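Local coordinates for protein AggB (Escherichia coli, PDB 4PHX) that forms the minor subunit of aggregative adherence fimbriae type I and probably takes part in attachment of enteroaggregative bacteria to host surfaces, at residues B[26-29]-B[34-37]; B[39-44]-B[50-55]; B[62-67]-B[108-113]; B[69-74]-B[89-94]. All blocks are in the same frame, centred on the assembly; numbering follows the deposited sequence.

Contact 1 (B[26-29]-B[34-37]); sequences IACR and GFHI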
loop_
_atom_site.group_PDB
_atom_site.type_symbol
_atom_site.label_atom_id
_atom_site.label_comp_id
_atom_site.label_asym_id
_atom_site.label_seq_id
_atom_site.Cartn_x
_atom_site.Cartn_y
_atom_site.Cartn_z
ATOM N N ILE B 26 -30.631 9.854 6.512
ATOM C CA ILE B 26 -31.267 10.861 7.360
ATOM C C ILE B 26 -32.129 11.785 6.478
ATOM O O ILE B 26 -31.620 12.516 5.628
ATOM C CB ILE B 26 -30.231 11.647 8.225
ATOM C CG1 ILE B 26 -30.861 12.891 8.843
ATOM C CG2 ILE B 26 -28.984 12.012 7.418
ATOM C CD1 ILE B 26 -30.347 13.192 10.242
ATOM N N ALA B 27 -33.442 11.696 6.653
ATOM C CA ALA B 27 -34.386 12.482 5.870
ATOM C C ALA B 27 -34.737 13.754 6.620
ATOM O O ALA B 27 -34.878 13.745 7.839
ATOM C CB ALA B 27 -35.635 11.687 5.593
ATOM N N CYS B 28 -34.856 14.852 5.890
ATOM C CA CYS B 28 -35.284 16.101 6.478
ATOM C C CYS B 28 -36.424 16.707 5.669
ATOM O O CYS B 28 -36.179 17.332 4.648
ATOM C CB CYS B 28 -34.108 17.062 6.527
ATOM S SG CYS B 28 -32.813 16.487 7.637
ATOM N N ARG B 29 -37.661 16.507 6.112
ATOM C CA ARG B 29 -38.813 17.100 5.431
ATOM C C ARG B 29 -38.707 18.626 5.368
ATOM O O ARG B 29 -38.435 19.198 4.319
ATOM C CB ARG B 29 -40.122 16.701 6.119
ATOM C CG ARG B 29 -40.470 15.221 6.009
ATOM C CD ARG B 29 -40.312 14.671 4.578
ATOM N NE ARG B 29 -40.790 13.289 4.484
ATOM C CZ ARG B 29 -40.631 12.492 3.430
ATOM N NH1 ARG B 29 -39.990 12.914 2.344
ATOM N NH2 ARG B 29 -41.112 11.255 3.465
ATOM N N GLY B 34 -28.544 21.850 6.538
ATOM C CA GLY B 34 -27.505 20.882 6.835
ATOM C C GLY B 34 -27.936 19.645 7.591
ATOM O O GLY B 34 -29.103 19.523 7.966
ATOM N N PHE B 35 -26.995 18.717 7.774
ATOM C CA PHE B 35 -27.231 17.458 8.482
ATOM C C PHE B 35 -26.089 17.192 9.463
ATOM O O PHE B 35 -24.943 17.559 9.228
ATOM C CB PHE B 35 -27.292 16.249 7.554
ATOM C CG PHE B 35 -28.289 16.341 6.432
ATOM C CD1 PHE B 35 -27.929 16.885 5.207
ATOM C CD2 PHE B 35 -29.553 15.789 6.561
ATOM C CE1 PHE B 35 -28.845 16.924 4.149
ATOM C CE2 PHE B 35 -30.459 15.818 5.510
ATOM C CZ PHE B 35 -30.107 16.385 4.313
ATOM N N HIS B 36 -26.410 16.443 10.503
ATOM C CA HIS B 36 -25.648 16.396 11.730
ATOM C C HIS B 36 -25.985 15.036 12.296
ATOM O O HIS B 36 -27.150 14.794 12.628
ATOM C CB HIS B 36 -26.300 17.470 12.576
ATOM C CG HIS B 36 -25.754 17.622 13.951
ATOM N ND1 HIS B 36 -26.521 18.113 14.982
ATOM C CD2 HIS B 36 -24.518 17.413 14.458
ATOM C CE1 HIS B 36 -25.783 18.189 16.075
ATOM N NE2 HIS B 36 -24.567 17.764 15.785
ATOM N N ILE B 37 -25.013 14.135 12.373
ATOM C CA ILE B 37 -25.256 12.809 12.955
ATOM C C ILE B 37 -24.156 12.394 13.905
ATOM O O ILE B 37 -23.049 12.907 13.824
ATOM C CB ILE B 37 -25.362 11.686 11.882
ATOM C CG1 ILE B 37 -24.054 11.544 11.120
ATOM C CG2 ILE B 37 -26.491 11.943 10.930
ATOM C CD1 ILE B 37 -24.192 10.805 9.778
#

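Contact 2 (B[39-44]-B[50-55]); sequences INASQN and YIVQNN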
loop_
_atom_site.group_PDB
_atom_site.type_symbol
_atom_site.label_atom_id
_atom_site.label_comp_id
_atom_site.label_asym_id
_atom_site.label_seq_id
_atom_site.Cartn_x
_atom_site.Cartn_y
_atom_site.Cartn_z
ATOM N N ILE B 39 -22.944 8.722 16.688
ATOM C CA ILE B 39 -23.340 7.469 17.307
ATOM C C ILE B 39 -23.384 7.657 18.810
ATOM O O ILE B 39 -22.496 8.306 19.371
ATOM C CB ILE B 39 -22.351 6.352 17.013
ATOM C CG1 ILE B 39 -22.270 6.092 15.501
ATOM C CG2 ILE B 39 -22.712 5.081 17.829
ATOM C CD1 ILE B 39 -21.392 4.927 15.143
ATOM N N ASN B 40 -24.391 7.094 19.476
ATOM C CA ASN B 40 -24.395 7.119 20.954
ATOM C C ASN B 40 -23.607 5.970 21.567
ATOM O O ASN B 40 -24.161 4.926 21.915
ATOM C CB ASN B 40 -25.805 7.133 21.515
ATOM C CG ASN B 40 -26.624 8.240 20.943
ATOM O OD1 ASN B 40 -26.339 9.414 21.165
ATOM N ND2 ASN B 40 -27.643 7.879 20.183
ATOM N N ALA B 41 -22.302 6.164 21.659
ATOM C CA ALA B 41 -21.407 5.164 22.212
ATOM C C ALA B 41 -20.153 5.897 22.649
ATOM O O ALA B 41 -19.963 7.064 22.301
ATOM C CB ALA B 41 -21.091 4.130 21.183
ATOM N N SER B 42 -19.314 5.229 23.426
ATOM C CA SER B 42 -18.018 5.780 23.831
ATOM C C SER B 42 -17.174 6.261 22.649
ATOM O O SER B 42 -16.853 5.478 21.741
ATOM C CB SER B 42 -17.233 4.717 24.593
ATOM O OG SER B 42 -18.096 3.997 25.455
ATOM N N GLN B 43 -16.803 7.543 22.670
ATOM C CA GLN B 43 -15.919 8.086 21.638
ATOM C C GLN B 43 -14.587 7.360 21.734
ATOM O O GLN B 43 -14.350 6.639 22.693
ATOM C CB GLN B 43 -15.718 9.608 21.768
ATOM C CG GLN B 43 -15.040 10.241 20.532
ATOM C CD GLN B 43 -14.531 11.662 20.750
ATOM O OE1 GLN B 43 -15.311 12.593 20.969
ATOM N NE2 GLN B 43 -13.213 11.834 20.668
ATOM N N ASN B 44 -13.739 7.533 20.729
ATOM C CA ASN B 44 -12.438 6.890 20.696
ATOM C C ASN B 44 -11.514 7.587 19.718
ATOM O O ASN B 44 -11.270 7.095 18.623
ATOM C CB ASN B 44 -12.558 5.412 20.322
ATOM C CG ASN B 44 -11.204 4.681 20.380
ATOM O OD1 ASN B 44 -10.581 4.404 19.341
ATOM N ND2 ASN B 44 -10.736 4.393 21.602
ATOM N N TYR B 50 -15.633 5.689 17.279
ATOM C CA TYR B 50 -16.224 5.098 18.462
ATOM C C TYR B 50 -15.765 3.670 18.679
ATOM O O TYR B 50 -15.280 3.024 17.758
ATOM C CB TYR B 50 -17.748 5.080 18.304
ATOM C CG TYR B 50 -18.387 6.407 17.967
ATOM C CD1 TYR B 50 -18.930 7.217 18.970
ATOM C CD2 TYR B 50 -18.492 6.835 16.643
ATOM C CE1 TYR B 50 -19.541 8.431 18.662
ATOM C CE2 TYR B 50 -19.083 8.031 16.329
ATOM C CZ TYR B 50 -19.605 8.830 17.338
ATOM O OH TYR B 50 -20.202 10.020 17.017
ATOM N N ILE B 51 -15.967 3.174 19.896
ATOM C CA ILE B 51 -15.800 1.757 20.205
ATOM C C ILE B 51 -17.141 1.182 20.628
ATOM O O ILE B 51 -17.827 1.762 21.462
ATOM C CB ILE B 51 -14.808 1.552 21.369
ATOM C CG1 ILE B 51 -13.394 1.967 20.959
ATOM C CG2 ILE B 51 -14.839 0.108 21.841
ATOM C CD1 ILE B 51 -12.531 0.799 20.532
ATOM N N VAL B 52 -17.514 0.036 20.088
ATOM C CA VAL B 52 -18.807 -0.545 20.422
ATOM C C VAL B 52 -18.674 -1.920 21.059
ATOM O O VAL B 52 -17.957 -2.776 20.551
ATOM C CB VAL B 52 -19.696 -0.676 19.163
ATOM C CG1 VAL B 52 -21.016 -1.344 19.502
ATOM C CG2 VAL B 52 -19.926 0.679 18.550
ATOM N N GLN B 53 -19.405 -2.127 22.151
ATOM C CA GLN B 53 -19.374 -3.370 22.912
ATOM C C GLN B 53 -20.150 -4.484 22.242
ATOM O O GLN B 53 -21.278 -4.286 21.798
ATOM C CB GLN B 53 -19.971 -3.159 24.313
ATOM C CG GLN B 53 -19.068 -2.427 25.285
ATOM C CD GLN B 53 -17.722 -3.119 25.463
ATOM O OE1 GLN B 53 -16.756 -2.806 24.763
ATOM N NE2 GLN B 53 -17.654 -4.058 26.408
ATOM N N ASN B 54 -19.539 -5.661 22.190
ATOM C CA ASN B 54 -20.261 -6.889 21.909
ATOM C C ASN B 54 -21.138 -7.187 23.110
ATOM O O ASN B 54 -20.886 -6.701 24.211
ATOM C CB ASN B 54 -19.267 -8.030 21.713
ATOM C CG ASN B 54 -19.925 -9.326 21.271
ATOM O OD1 ASN B 54 -21.059 -9.636 21.645
ATOM N ND2 ASN B 54 -19.202 -10.096 20.462
ATOM N N ASN B 55 -22.171 -7.990 22.907
ATOM C CA ASN B 55 -22.938 -8.496 24.033
ATOM C C ASN B 55 -22.272 -9.737 24.616
ATOM O O ASN B 55 -22.686 -10.868 24.342
ATOM C CB ASN B 55 -24.376 -8.781 23.625
ATOM C CG ASN B 55 -25.053 -7.566 23.041
ATOM O OD1 ASN B 55 -25.416 -7.553 21.867
ATOM N ND2 ASN B 55 -25.216 -6.526 23.855
#

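Contact 3 (B[62-67]-B[108-113]); sequences LKVKIG and YIFSVS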
loop_
_atom_site.group_PDB
_atom_site.type_symbol
_atom_site.label_atom_id
_atom_site.label_comp_id
_atom_site.label_asym_id
_atom_site.label_seq_id
_atom_site.Cartn_x
_atom_site.Cartn_y
_atom_site.Cartn_z
ATOM N N LEU B 62 -15.485 -3.530 18.663
ATOM C CA LEU B 62 -15.361 -2.929 17.349
ATOM C C LEU B 62 -15.082 -1.449 17.471
ATOM O O LEU B 62 -15.791 -0.740 18.174
ATOM C CB LEU B 62 -16.622 -3.145 16.539
ATOM C CG LEU B 62 -16.704 -4.560 15.996
ATOM C CD1 LEU B 62 -17.989 -4.750 15.199
ATOM C CD2 LEU B 62 -15.464 -4.840 15.148
ATOM N N LYS B 63 -14.028 -0.990 16.810
ATOM C CA LYS B 63 -13.813 0.429 16.622
ATOM C C LYS B 63 -14.525 0.759 15.329
ATOM O O LYS B 63 -14.237 0.188 14.276
ATOM C CB LYS B 63 -12.324 0.770 16.451
ATOM C CG LYS B 63 -11.355 0.001 17.332
ATOM C CD LYS B 63 -9.902 0.452 17.116
ATOM C CE LYS B 63 -9.673 1.942 17.434
ATOM N NZ LYS B 63 -9.653 2.237 18.905
ATOM N N VAL B 64 -15.461 1.687 15.394
ATOM C CA VAL B 64 -16.175 2.058 14.202
ATOM C C VAL B 64 -16.072 3.555 14.007
ATOM O O VAL B 64 -15.685 4.287 14.923
ATOM C CB VAL B 64 -17.633 1.627 14.295
ATOM C CG1 VAL B 64 -17.709 0.126 14.509
ATOM C CG2 VAL B 64 -18.356 2.401 15.422
ATOM N N LYS B 65 -16.392 4.005 12.798
ATOM C CA LYS B 65 -16.452 5.431 12.509
ATOM C C LYS B 65 -17.679 5.727 11.658
ATOM O O LYS B 65 -18.178 4.868 10.928
ATOM C CB LYS B 65 -15.173 5.928 11.811
ATOM C CG LYS B 65 -14.877 5.261 10.471
ATOM C CD LYS B 65 -13.647 5.872 9.765
ATOM C CE LYS B 65 -13.376 5.217 8.418
ATOM N NZ LYS B 65 -12.121 5.749 7.782
ATOM N N ILE B 66 -18.163 6.955 11.757
ATOM C CA ILE B 66 -19.385 7.316 11.073
ATOM C C ILE B 66 -19.206 8.517 10.153
ATOM O O ILE B 66 -18.495 9.461 10.458
ATOM C CB ILE B 66 -20.526 7.573 12.079
ATOM C CG1 ILE B 66 -21.872 7.632 11.357
ATOM C CG2 ILE B 66 -20.242 8.847 12.887
ATOM C CD1 ILE B 66 -23.092 7.711 12.291
ATOM N N GLY B 67 -19.884 8.468 9.022
ATOM C CA GLY B 67 -19.900 9.587 8.101
ATOM C C GLY B 67 -19.624 9.101 6.696
ATOM O O GLY B 67 -20.461 8.440 6.096
ATOM N N TYR B 108 -23.786 -6.507 17.974
ATOM C CA TYR B 108 -23.352 -5.162 18.304
ATOM C C TYR B 108 -24.481 -4.187 17.997
ATOM O O TYR B 108 -25.021 -4.172 16.882
ATOM C CB TYR B 108 -22.113 -4.774 17.511
ATOM C CG TYR B 108 -20.907 -5.648 17.735
ATOM C CD1 TYR B 108 -19.900 -5.273 18.610
ATOM C CD2 TYR B 108 -20.765 -6.838 17.046
ATOM C CE1 TYR B 108 -18.787 -6.076 18.793
ATOM C CE2 TYR B 108 -19.667 -7.641 17.218
ATOM C CZ TYR B 108 -18.683 -7.265 18.093
ATOM O OH TYR B 108 -17.601 -8.096 18.251
ATOM N N ILE B 109 -24.837 -3.382 18.993
ATOM C CA ILE B 109 -25.893 -2.396 18.835
ATOM C C ILE B 109 -25.351 -1.027 18.447
ATOM O O ILE B 109 -24.641 -0.376 19.208
ATOM C CB ILE B 109 -26.730 -2.250 20.109
ATOM C CG1 ILE B 109 -27.397 -3.575 20.463
ATOM C CG2 ILE B 109 -27.798 -1.202 19.916
ATOM C CD1 ILE B 109 -27.694 -3.707 21.940
ATOM N N PHE B 110 -25.692 -0.588 17.246
ATOM C CA PHE B 110 -25.409 0.785 16.872
ATOM C C PHE B 110 -26.620 1.684 17.142
ATOM O O PHE B 110 -27.714 1.478 16.615
ATOM C CB PHE B 110 -25.000 0.832 15.413
ATOM C CG PHE B 110 -23.727 0.074 15.125
ATOM C CD1 PHE B 110 -22.580 0.316 15.866
ATOM C CD2 PHE B 110 -23.681 -0.880 14.125
ATOM C CE1 PHE B 110 -21.406 -0.371 15.600
ATOM C CE2 PHE B 110 -22.506 -1.575 13.855
ATOM C CZ PHE B 110 -21.370 -1.322 14.594
ATOM N N SER B 111 -26.426 2.687 17.976
ATOM C CA SER B 111 -27.480 3.644 18.201
ATOM C C SER B 111 -27.049 4.948 17.575
ATOM O O SER B 111 -26.048 5.523 17.991
ATOM C CB SER B 111 -27.726 3.821 19.692
ATOM O OG SER B 111 -28.449 5.015 19.907
ATOM N N VAL B 112 -27.805 5.404 16.579
ATOM C CA VAL B 112 -27.448 6.574 15.808
ATOM C C VAL B 112 -28.447 7.709 16.041
ATOM O O VAL B 112 -29.656 7.505 15.985
ATOM C CB VAL B 112 -27.439 6.251 14.308
ATOM C CG1 VAL B 112 -27.030 7.467 13.514
ATOM C CG2 VAL B 112 -26.493 5.094 14.019
ATOM N N SER B 113 -27.929 8.900 16.316
ATOM C CA SER B 113 -28.750 10.098 16.381
ATOM C C SER B 113 -28.356 11.078 15.280
ATOM O O SER B 113 -27.228 11.042 14.765
ATOM C CB SER B 113 -28.648 10.776 17.754
ATOM O OG SER B 113 -29.269 10.003 18.756
#

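Contact 4 (B[69-74]-B[89-94]); sequences GGWSSS and KQAIFD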
loop_
_atom_site.group_PDB
_atom_site.type_symbol
_atom_site.label_atom_id
_atom_site.label_comp_id
_atom_site.label_asym_id
_atom_site.label_seq_id
_atom_site.Cartn_x
_atom_site.Cartn_y
_atom_site.Cartn_z
ATOM N N GLY B 69 -17.899 9.922 2.632
ATOM C CA GLY B 69 -17.873 10.957 1.606
ATOM C C GLY B 69 -18.761 12.174 1.821
ATOM O O GLY B 69 -19.982 12.093 1.715
ATOM N N GLY B 70 -18.136 13.305 2.133
ATOM C CA GLY B 70 -18.841 14.556 2.268
ATOM C C GLY B 70 -19.300 14.865 3.680
ATOM O O GLY B 70 -20.099 15.780 3.876
ATOM N N TRP B 71 -18.802 14.110 4.659
ATOM C CA TRP B 71 -19.140 14.324 6.065
ATOM C C TRP B 71 -17.874 14.806 6.759
ATOM O O TRP B 71 -16.844 14.147 6.701
ATOM C CB TRP B 71 -19.663 13.027 6.731
ATOM C CG TRP B 71 -20.996 12.466 6.187
ATOM C CD1 TRP B 71 -21.153 11.503 5.226
ATOM C CD2 TRP B 71 -22.323 12.837 6.591
ATOM N NE1 TRP B 71 -22.484 11.258 5.006
ATOM C CE2 TRP B 71 -23.225 12.075 5.817
ATOM C CE3 TRP B 71 -22.837 13.754 7.520
ATOM C CZ2 TRP B 71 -24.614 12.195 5.951
ATOM C CZ3 TRP B 71 -24.209 13.882 7.638
ATOM C CH2 TRP B 71 -25.083 13.097 6.867
ATOM N N SER B 72 -17.943 15.962 7.403
ATOM C CA SER B 72 -16.810 16.484 8.153
ATOM C C SER B 72 -17.124 16.357 9.632
ATOM O O SER B 72 -18.290 16.473 10.031
ATOM C CB SER B 72 -16.540 17.952 7.794
ATOM O OG SER B 72 -16.389 18.111 6.397
ATOM N N SER B 73 -16.086 16.113 10.435
ATOM C CA SER B 73 -16.233 15.979 11.874
ATOM C C SER B 73 -16.764 17.291 12.426
ATOM O O SER B 73 -16.369 18.355 11.951
ATOM C CB SER B 73 -14.886 15.644 12.505
ATOM O OG SER B 73 -14.389 14.403 12.041
ATOM N N SER B 74 -17.649 17.245 13.418
ATOM C CA SER B 74 -18.269 18.492 13.888
ATOM C C SER B 74 -18.544 18.629 15.397
ATOM O O SER B 74 -18.564 17.647 16.141
ATOM C CB SER B 74 -19.544 18.815 13.077
ATOM O OG SER B 74 -20.531 17.819 13.241
ATOM N N LYS B 89 -33.100 17.113 0.430
ATOM C CA LYS B 89 -34.050 16.503 1.320
ATOM C C LYS B 89 -33.487 15.362 2.169
ATOM O O LYS B 89 -33.953 15.132 3.273
ATOM C CB LYS B 89 -35.261 16.058 0.512
ATOM C CG LYS B 89 -34.980 15.069 -0.646
ATOM C CD LYS B 89 -34.150 15.600 -1.860
ATOM C CE LYS B 89 -34.747 16.812 -2.542
ATOM N NZ LYS B 89 -33.701 17.394 -3.396
ATOM N N GLN B 90 -32.500 14.634 1.670
ATOM C CA GLN B 90 -31.965 13.544 2.468
ATOM C C GLN B 90 -30.497 13.301 2.214
ATOM O O GLN B 90 -29.929 13.887 1.309
ATOM C CB GLN B 90 -32.791 12.271 2.310
ATOM C CG GLN B 90 -32.550 11.536 1.040
ATOM C CD GLN B 90 -33.039 12.287 -0.159
ATOM O OE1 GLN B 90 -32.313 13.111 -0.735
ATOM N NE2 GLN B 90 -34.283 12.012 -0.558
ATOM N N ALA B 91 -29.876 12.459 3.042
ATOM C CA ALA B 91 -28.433 12.254 2.967
ATOM C C ALA B 91 -28.043 10.861 3.407
ATOM O O ALA B 91 -28.609 10.298 4.339
ATOM C CB ALA B 91 -27.715 13.282 3.776
ATOM N N ILE B 92 -27.076 10.287 2.703
ATOM C CA ILE B 92 -26.643 8.935 2.987
ATOM C C ILE B 92 -25.298 8.940 3.723
ATOM O O ILE B 92 -24.411 9.743 3.418
ATOM C CB ILE B 92 -26.583 8.120 1.702
ATOM C CG1 ILE B 92 -27.991 8.024 1.107
ATOM C CG2 ILE B 92 -25.988 6.731 1.932
ATOM C CD1 ILE B 92 -28.949 7.190 1.925
ATOM N N PHE B 93 -25.182 8.065 4.725
ATOM C CA PHE B 93 -23.943 7.904 5.506
ATOM C C PHE B 93 -23.680 6.437 5.823
ATOM O O PHE B 93 -24.565 5.593 5.718
ATOM C CB PHE B 93 -24.025 8.678 6.824
ATOM C CG PHE B 93 -25.146 8.225 7.718
ATOM C CD1 PHE B 93 -24.941 7.236 8.660
ATOM C CD2 PHE B 93 -26.416 8.796 7.604
ATOM C CE1 PHE B 93 -25.966 6.803 9.480
ATOM C CE2 PHE B 93 -27.449 8.371 8.414
ATOM C CZ PHE B 93 -27.224 7.358 9.365
ATOM N N ASP B 94 -22.473 6.121 6.239
ATOM C CA ASP B 94 -22.198 4.745 6.623
ATOM C C ASP B 94 -21.614 4.674 8.009
ATOM O O ASP B 94 -21.066 5.659 8.518
ATOM C CB ASP B 94 -21.203 4.106 5.668
ATOM C CG ASP B 94 -21.737 3.998 4.258
ATOM O OD1 ASP B 94 -22.518 3.056 3.980
ATOM O OD2 ASP B 94 -21.334 4.835 3.427
#

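Contact 1 (B[26-29]-B[34-37])
A half-cystine sulfur set against an aromatic ring distinguishes this contact: Cys28 SG, which is disulfide-bonded to Cys116, lies 4.3 Å from the centroid of the Phe35 ring. The line from sulfur to centroid lies 61° off the ring normal, an oblique sulfur-aromatic contact. It lies inside the Ig-like beta sandwich of AggB, between the end of strand 20-27 in one sheet and the start of strand 34-39 in the other. The approach is short, with SG 3.2 Å from Phe35 CE2, so disulfide and ring are packed tightly.

Ile26 continues the apolar layer. Its CG1 stands anti to the backbone N (chi1 167°), and both gamma branches then reach the same ring carbon; CG1 is 3.9 Å from Phe35 CD2. Ile26 and Phe35 run alongside each other with opposite headings. Backbone also takes part, since the carbonyl oxygen of Ile26 comes obliquely to Phe35 CE2 at 3.5 Å.

Around the pair, His32 meets the Phe35 ring edge-to-face, and Ala91 of strand 90-97 touches both Ile26 and Phe35. Beyond the ring the layer ends in a methyl-to-methyl contact, where Ile26 CD1 lies 4.1 Å from Ile37 CG2.

Contact 2 (B[39-44]-B[50-55])
Tyr50 reaches Ile39 because its CG lies anti to the carbonyl carbon (chi1 -53°) and chi2 of -96° turns the ring broadside to the isoleucine. Ile39 CB sits almost directly above the ring centre, 3.6 Å from the centroid, in a CH-pi contact; CG1 and CD1 of the same residue run on along the CE2 and CD2 side. The phenol is fixed at its far end too, where Ile39 N donates a nearly straight hydrogen bond to Tyr50 OH (3.1 Å, 165° at the hydrogen). At the ring edge, Ala41 O lies in the ring plane, 3.5 Å from Tyr50 CD1.

Next to the ring the backbones meet in a single beta bridge between Gln43 and Tyr50, supported by the bond from Ile51 N to Ser42 O at 3.1 Å. Asn44 lays its amide across Ile51, with CG 3.5 Å from Ile51 CG1, while its OD1 has Lys63 NZ as a hydrogen-bond partner, modelled closer than usual.

Segment 39-44 runs from the last residue of strand 34-39, in one sheet of the sandwich, into a loop that passes along strand 49-53, the outermost strand of the other sheet within this chain, which pairs there with strand 61-67.

Contact 3 (B[62-67]-B[108-113])
Leu62 and Tyr108 open a row of three side-chain pairs across the middle of the protein. The CB of Leu62 points toward the opposing strand, and CG, anti to the carbonyl carbon at chi1 -77°, already touches the tyrosine ring, 3.8 Å from Tyr108 CE1. From there CD1 continues the extended chain (chi2 179°) and ends over the middle of the ring, 3.7 Å from its centroid and almost exactly on the ring normal. This is a CH-pi contact in which one methyl is shared by all six ring carbons, whereas CD2 turns away from the ring. The leucine comes in roughly perpendicular to the run of the tyrosine; the phenol oxygen, at the end of the ring, hydrogen-bonds to Ala104 O.

Further along, Val64 CG1 lies 3.9 Å from Phe110 CE1 in an oblique approach, and Ile66 CD1 meets Val112 CG1 at 4.1 Å. Pairing every second residue keeps the contact wholly apolar. Ile95 of strand 90-97 touches Val64, Phe110 and Val112, and Leu140 of strand 134-141 touches Leu62 and Phe110.

The strand axes come no closer than 10.5 Å and their N-to-C directions differ by 25°. That separation and small twist, bridged by side chains that meet pair by pair rather than by backbone bonds, are those of two sheets packed face to face in an Ig-like beta sandwich.

Contact 4 (B[69-74]-B[89-94])
Trp71 leaves the turn at Gly69 and Gly70 in an extended conformation and enters strand 72-76 with its CA 8.0 Å from Phe93 CA, too far for backbone pairing, so the contact rests on its indole. With CG anti to the carbonyl carbon (chi1 -65°), the ring swings over to strand 90-97. There NE1 donates to Ile92 O at 2.9 Å; the oxygen lies in the indole plane, and the donor is tilted 27° from the plane of the carbonyl.

Phe93 CB lies 3.1 Å off the indole plane, offset to the NE1-CE2-CZ2 rim and 3.5 Å from Trp71 NE1, while its phenyl end leads away. On the benzo side, Trp71 CZ2 lies 3.9 Å from Ala91 CB. Phe35 and Ile37 of strand 34-39 also pack on the indole, and Arg84 makes a cation-pi contact with it.

The same segments also meet other subunits: the Ile92 side chain packs against Ile92 of the second subunit, and Ser73 and Ser74 pair in a parallel beta ladder with a strand of the third subunit, carrying the sheet across the interface.

Gly67 O accepts from Asp94 N where strand 61-67 ends. The indole N-H therefore appears to take over from that strand as partner of strand 90-97, satisfying the buried Ile92 carbonyl while the bond helps to hold the rotation of the tryptophan between the sheets.

Overall arrangement
From the N terminus, contact 1 closes first, turning the chain from strand 20-27 in one sheet into strand 34-39 in the other. Contact 2 follows in series and closes the short loop that returns it to strand 49-53; the two centres lie about 22 Å apart, on opposite sides of the chain's centre. Contact 3 closes a much longer loop, between strands 61-67 and 107-117, and contact 4 is nested within it; no loop crosses another. Contacts 1, 3 and 4 span the two sheets, while contact 2 ties an inter-sheet connection to an outer strand. Backbone pairing of strand 90-97 with strands 20-27 and 61-67 joins contact 4 to contacts 1 and 3.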